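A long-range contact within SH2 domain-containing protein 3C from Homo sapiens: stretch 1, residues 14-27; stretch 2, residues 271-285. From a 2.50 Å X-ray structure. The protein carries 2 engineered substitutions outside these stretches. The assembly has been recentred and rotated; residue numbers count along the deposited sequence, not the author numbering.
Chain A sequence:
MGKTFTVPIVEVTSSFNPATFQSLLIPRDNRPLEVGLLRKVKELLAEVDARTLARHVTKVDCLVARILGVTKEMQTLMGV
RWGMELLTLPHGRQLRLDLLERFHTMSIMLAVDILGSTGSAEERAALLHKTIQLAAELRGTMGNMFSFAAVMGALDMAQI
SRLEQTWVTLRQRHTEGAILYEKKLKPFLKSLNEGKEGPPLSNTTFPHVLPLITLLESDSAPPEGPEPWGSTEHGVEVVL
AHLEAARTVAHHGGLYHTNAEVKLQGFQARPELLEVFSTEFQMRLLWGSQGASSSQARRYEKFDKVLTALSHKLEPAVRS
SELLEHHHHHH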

# COMPACT_ATOMS: atom_id res chain seq x y z
N SER A 14 -6.46 13.28 -7.58
CA SER A 14 -5.29 13.00 -6.75
C SER A 14 -4.97 14.16 -5.83
O SER A 14 -5.07 15.32 -6.23
N SER A 15 -4.58 13.86 -4.60
CA SER A 15 -4.25 14.92 -3.67
C SER A 15 -2.83 15.50 -3.90
O SER A 15 -2.42 16.46 -3.24
N PHE A 16 -2.09 14.94 -4.86
CA PHE A 16 -0.81 15.51 -5.28
C PHE A 16 -1.04 16.38 -6.50
O PHE A 16 -1.69 15.94 -7.44
N ASN A 17 -0.52 17.60 -6.50
CA ASN A 17 -0.61 18.43 -7.70
C ASN A 17 0.70 19.10 -8.07
O ASN A 17 0.88 20.30 -7.84
N PRO A 18 1.61 18.31 -8.64
CA PRO A 18 2.95 18.72 -9.06
C PRO A 18 2.93 20.05 -9.78
O PRO A 18 3.69 20.95 -9.43
N ALA A 19 2.05 20.18 -10.76
CA ALA A 19 1.97 21.38 -11.58
C ALA A 19 1.80 22.70 -10.81
O ALA A 19 2.07 23.77 -11.35
N THR A 20 1.35 22.63 -9.55
CA THR A 20 1.15 23.85 -8.75
C THR A 20 2.15 24.02 -7.60
O THR A 20 2.15 25.04 -6.90
N PHE A 21 3.02 23.02 -7.43
CA PHE A 21 4.06 23.04 -6.42
C PHE A 21 5.07 24.16 -6.71
O PHE A 21 5.51 24.33 -7.85
N GLN A 22 5.40 24.94 -5.68
CA GLN A 22 6.33 26.05 -5.81
C GLN A 22 7.28 25.97 -4.63
O GLN A 22 6.88 25.50 -3.56
N SER A 23 8.53 26.41 -4.81
CA SER A 23 9.56 26.40 -3.77
C SER A 23 10.82 27.10 -4.25
O SER A 23 10.88 27.55 -5.39
N LEU A 24 11.83 27.20 -3.38
CA LEU A 24 13.13 27.77 -3.77
C LEU A 24 13.94 26.75 -4.57
O LEU A 24 14.73 27.11 -5.44
N LEU A 25 13.74 25.47 -4.24
CA LEU A 25 14.35 24.37 -4.96
C LEU A 25 13.72 24.20 -6.34
O LEU A 25 14.42 24.07 -7.33
N ILE A 26 12.39 24.19 -6.39
CA ILE A 26 11.71 24.00 -7.67
C ILE A 26 11.05 25.26 -8.23
O ILE A 26 9.95 25.60 -7.82
N PRO A 27 11.74 25.94 -9.17
CA PRO A 27 11.24 27.18 -9.78
C PRO A 27 10.12 26.92 -10.79
O PRO A 27 9.89 25.76 -11.15
N PRO A 271 13.29 21.70 7.04
CA PRO A 271 12.47 22.08 5.89
C PRO A 271 12.90 21.49 4.55
O PRO A 271 12.10 20.81 3.89
N GLU A 272 14.15 21.73 4.15
CA GLU A 272 14.62 21.31 2.82
C GLU A 272 14.56 19.81 2.67
O GLU A 272 14.28 19.27 1.60
N LEU A 273 14.84 19.13 3.77
CA LEU A 273 14.83 17.69 3.79
C LEU A 273 13.41 17.21 3.60
O LEU A 273 13.18 16.28 2.83
N LEU A 274 12.45 17.84 4.29
CA LEU A 274 11.04 17.50 4.09
C LEU A 274 10.69 17.71 2.63
O LEU A 274 10.09 16.83 2.00
N GLU A 275 11.10 18.84 2.05
CA GLU A 275 10.80 19.01 0.63
C GLU A 275 11.25 17.81 -0.21
O GLU A 275 10.48 17.31 -1.06
N VAL A 276 12.48 17.33 0.06
CA VAL A 276 13.13 16.27 -0.74
C VAL A 276 12.31 14.99 -0.72
O VAL A 276 12.21 14.27 -1.71
N PHE A 277 11.68 14.74 0.42
CA PHE A 277 10.89 13.54 0.65
C PHE A 277 9.41 13.76 0.37
O PHE A 277 8.55 13.00 0.84
N SER A 278 9.11 14.82 -0.38
CA SER A 278 7.74 15.09 -0.76
C SER A 278 7.52 14.64 -2.21
O SER A 278 8.37 14.93 -3.08
N THR A 279 6.40 13.93 -2.45
CA THR A 279 6.10 13.30 -3.75
C THR A 279 5.93 14.33 -4.87
O THR A 279 6.43 14.13 -5.99
N GLU A 280 5.23 15.41 -4.57
CA GLU A 280 5.15 16.54 -5.48
C GLU A 280 6.53 17.07 -5.86
O GLU A 280 6.81 17.32 -7.03
N PHE A 281 7.41 17.23 -4.87
CA PHE A 281 8.77 17.67 -5.17
C PHE A 281 9.43 16.64 -6.10
O PHE A 281 10.04 16.99 -7.12
N GLN A 282 9.28 15.36 -5.77
CA GLN A 282 9.86 14.31 -6.59
C GLN A 282 9.33 14.28 -8.01
O GLN A 282 10.10 14.27 -8.97
N MET A 283 8.01 14.29 -8.17
CA MET A 283 7.44 14.27 -9.50
C MET A 283 8.03 15.38 -10.36
O MET A 283 8.48 15.14 -11.48
N ARG A 284 8.06 16.60 -9.83
CA ARG A 284 8.63 17.75 -10.54
C ARG A 284 10.12 17.60 -10.82
O ARG A 284 10.60 17.88 -11.93
N LEU A 285 10.87 17.15 -9.81
CA LEU A 285 12.29 16.86 -9.99
C LEU A 285 12.50 15.88 -11.12
O LEU A 285 13.22 16.15 -12.06

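Stretch 1 is an irregular segment, with one short 3-10 turn at Pro18 to Thr20, that runs alongside two helical pieces of stretch 2 and buries 900 Å² with them, both sides summed. The closest CA pairing in the register, Pro18 CA with Glu280 CA at 4.7 Å, leaves little space between backbones; Leu25 CA and Glu272 CA are 8.4 Å apart, which leaves room for side chains.

The contact opens at Ser15, whose O lies 3.9 Å from Glu280 OE1; Ser14 does not reach stretch 2, and Ser14 OG accepts from Phe16 N at 3.2 Å. Phe16 points toward the helix in rotamer m and lays one ring face against Thr279, itself m: Thr279 CB sits 4.0 Å from the centroid of the Phe16 ring, only 13° off the normal, the signature of a CH-pi contact. Phe16 CD1 also lies 4.1 Å from Glu280 CG.

Asn17 directs its CB away, and its closest contact is through backbone O. Asn17 N lies 3.2 Å from Glu280 OE2. Asn17 O is 3.1 Å from the same Glu280 OE2, but both are acceptors and this is proximity without a bond; Asn17 O is used within stretch 1, accepting from Thr20 N at 2.9 Å and Thr20 OG1 at 3.0 Å, which tightens the turn.

Pro18 is buried and covers the helix by its ring: Pro18 CG meets Met283 CE at 3.8 Å, and Pro18 CB is 4.1 Å from Arg284 CG. The turn also presents carbonyls to Arg284 (chi1 m, chi2 m, chi3 t), the residue with the largest area covered by the other stretch. Arg284 NE donates to Pro18 O at 2.9 Å, weak because the angle at hydrogen is 127°, and Arg284 NH2 donates to Ala19 O at 3.3 Å, also weak. Phe21 O lies over one face of the guanidinium, 3.3 Å from Arg284 NH2, where the angle is too poor for a bond.

Phe21 points inward in rotamer t. Phe281 CA lies over one face of its ring, and Phe21 CZ is 4.0 Å from Phe281 CB. At the ring edge, Phe21 CZ comes 3.2 Å from Glu275 OE2. Nearby, Ser278 OG caps the second helix by accepting from Phe281 N at 3.1 Å.

Ser23, rotamer t, supplies a polar partner for Glu275 (chi1 t, chi2 t). Ser23 OG lies 2.8 Å from Glu275 OE1 and 2.5 Å from Glu275 OE2; its single proton could serve either oxygen, and the position of OE2 is less certain. Ser23 OG also accepts a weak bond from Leu25 N at 3.3 Å.

Leu25, with chi1 m, points toward stretch 2 and places Leu25 CB 4.1 Å from Phe281 CE1 and 3.5 Å from Glu275 OE2. Ile26, buried and also directed inward, has chi1 at -94°, between wells; Ile26 CG2 is 3.3 Å from Arg284 NH1. Pro27 turns its CB away; Pro27 O lies 3.6 Å from Arg284 NH1 at the guanidinium edge.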

# COMPACT_ATOMS: atom_id res chain seq x y z
CB SER A 14 -4.05 12.67 -7.59
OG SER A 14 -2.90 12.51 -6.78
CB SER A 15 -4.41 14.41 -2.24
OG SER A 15 -3.19 14.55 -1.55
CB PHE A 16 0.19 14.41 -5.68
CG PHE A 16 0.53 13.45 -4.58
CD1 PHE A 16 0.78 13.91 -3.29
CD2 PHE A 16 0.60 12.09 -4.82
CE1 PHE A 16 1.10 13.02 -2.26
CE2 PHE A 16 0.92 11.18 -3.80
CZ PHE A 16 1.16 11.65 -2.52
CB ASN A 17 -1.73 19.47 -7.60
CG ASN A 17 -2.07 20.08 -8.94
OD1 ASN A 17 -1.39 19.82 -9.94
ND2 ASN A 17 -3.11 20.92 -8.98
CB PRO A 18 3.37 17.61 -10.04
CG PRO A 18 2.15 16.71 -10.20
CD PRO A 18 1.37 16.89 -8.95
CB ALA A 19 0.86 21.23 -12.62
CB THR A 20 -0.29 23.96 -8.20
OG1 THR A 20 -0.59 22.86 -7.33
CG2 THR A 20 -1.28 23.99 -9.34
CB PHE A 21 4.74 21.67 -6.34
CG PHE A 21 5.90 21.61 -5.38
CD1 PHE A 21 5.71 21.24 -4.06
CD2 PHE A 21 7.19 21.91 -5.80
CE1 PHE A 21 6.78 21.18 -3.18
CE2 PHE A 21 8.26 21.86 -4.92
CZ PHE A 21 8.05 21.49 -3.60
CB GLN A 22 5.58 27.38 -5.76
CG GLN A 22 4.55 27.62 -6.88
CD GLN A 22 3.69 28.87 -6.64
OE1 GLN A 22 2.84 28.90 -5.74
NE2 GLN A 22 3.91 29.91 -7.45
CB SER A 23 9.92 24.97 -3.37
OG SER A 23 10.99 24.95 -2.44
CB LEU A 24 13.94 28.20 -2.55
CG LEU A 24 13.67 29.56 -1.91
CD1 LEU A 24 14.52 29.67 -0.65
CD2 LEU A 24 13.98 30.74 -2.85
CB LEU A 25 14.15 23.08 -4.18
CG LEU A 25 15.21 22.74 -3.13
CD1 LEU A 25 15.96 23.97 -2.67
CD2 LEU A 25 14.61 21.95 -1.95
CB ILE A 26 10.68 22.86 -7.58
CG1 ILE A 26 11.33 21.57 -8.04
CG2 ILE A 26 9.45 23.18 -8.43
CD1 ILE A 26 11.90 20.78 -6.91
CB PRO A 27 12.48 27.76 -10.47
CG PRO A 27 13.29 26.57 -10.82
CD PRO A 27 13.05 25.54 -9.73
CB PRO A 271 12.61 23.61 5.87
CG PRO A 271 13.26 23.99 7.23
CD PRO A 271 13.25 22.74 8.07
CB GLU A 272 16.04 21.79 2.56
CG GLU A 272 16.26 23.27 2.83
CD GLU A 272 17.57 23.76 2.23
OE1 GLU A 272 18.64 23.39 2.77
OE2 GLU A 272 17.53 24.49 1.22
CB LEU A 273 15.40 17.19 5.11
CG LEU A 273 16.66 16.35 5.07
CD1 LEU A 273 16.83 15.68 6.42
CD2 LEU A 273 16.55 15.29 3.98
CB LEU A 274 10.08 18.29 4.98
CG LEU A 274 10.15 17.96 6.48
CD1 LEU A 274 9.14 18.72 7.30
CD2 LEU A 274 9.96 16.50 6.68
CB GLU A 275 11.43 20.28 0.08
CG GLU A 275 10.97 20.62 -1.31
CD GLU A 275 11.06 22.11 -1.58
OE1 GLU A 275 11.20 22.88 -0.60
OE2 GLU A 275 10.99 22.52 -2.77
CB VAL A 276 14.58 15.99 -0.22
CG1 VAL A 276 15.14 14.78 -0.87
CG2 VAL A 276 15.50 17.21 -0.48
CB PHE A 277 11.09 13.08 2.09
CG PHE A 277 12.39 12.40 2.31
CD1 PHE A 277 12.78 11.33 1.50
CD2 PHE A 277 13.26 12.84 3.31
CE1 PHE A 277 14.00 10.70 1.69
CE2 PHE A 277 14.48 12.21 3.51
CZ PHE A 277 14.86 11.15 2.70
CB SER A 278 7.40 16.57 -0.58
OG SER A 278 7.19 17.21 -1.82
CB THR A 279 4.84 12.44 -3.70
OG1 THR A 279 5.01 11.39 -2.74
CG2 THR A 279 4.58 11.83 -5.07
CB GLU A 280 4.32 17.68 -4.86
CG GLU A 280 3.02 17.21 -4.20
CD GLU A 280 1.92 18.27 -4.26
OE1 GLU A 280 0.99 18.24 -3.42
OE2 GLU A 280 1.96 19.13 -5.16
CB PHE A 281 9.59 17.85 -3.89
CG PHE A 281 11.08 17.92 -4.13
CD1 PHE A 281 11.68 19.11 -4.52
CD2 PHE A 281 11.88 16.79 -3.98
CE1 PHE A 281 13.06 19.18 -4.75
CE2 PHE A 281 13.26 16.85 -4.20
CZ PHE A 281 13.86 18.04 -4.60
CB GLN A 282 9.76 12.97 -5.89
CG GLN A 282 10.53 13.02 -4.57
CD GLN A 282 10.40 11.77 -3.76
OE1 GLN A 282 9.69 10.85 -4.14
NE2 GLN A 282 11.07 11.72 -2.61
CB MET A 283 5.91 14.34 -9.44
CG MET A 283 5.32 13.14 -8.72
SD MET A 283 3.56 13.27 -8.44
CE MET A 283 2.95 13.03 -10.13
CB ARG A 284 8.39 19.02 -9.74
CG ARG A 284 7.00 19.59 -9.93
CD ARG A 284 6.95 20.31 -11.25
NE ARG A 284 5.99 21.40 -11.19
CZ ARG A 284 6.30 22.69 -11.14
NH1 ARG A 284 7.56 23.07 -11.16
NH2 ARG A 284 5.32 23.59 -11.10
CB LEU A 285 12.85 16.25 -8.71
CG LEU A 285 14.26 15.67 -8.82
CD1 LEU A 285 15.23 16.77 -9.12
CD2 LEU A 285 14.61 14.98 -7.51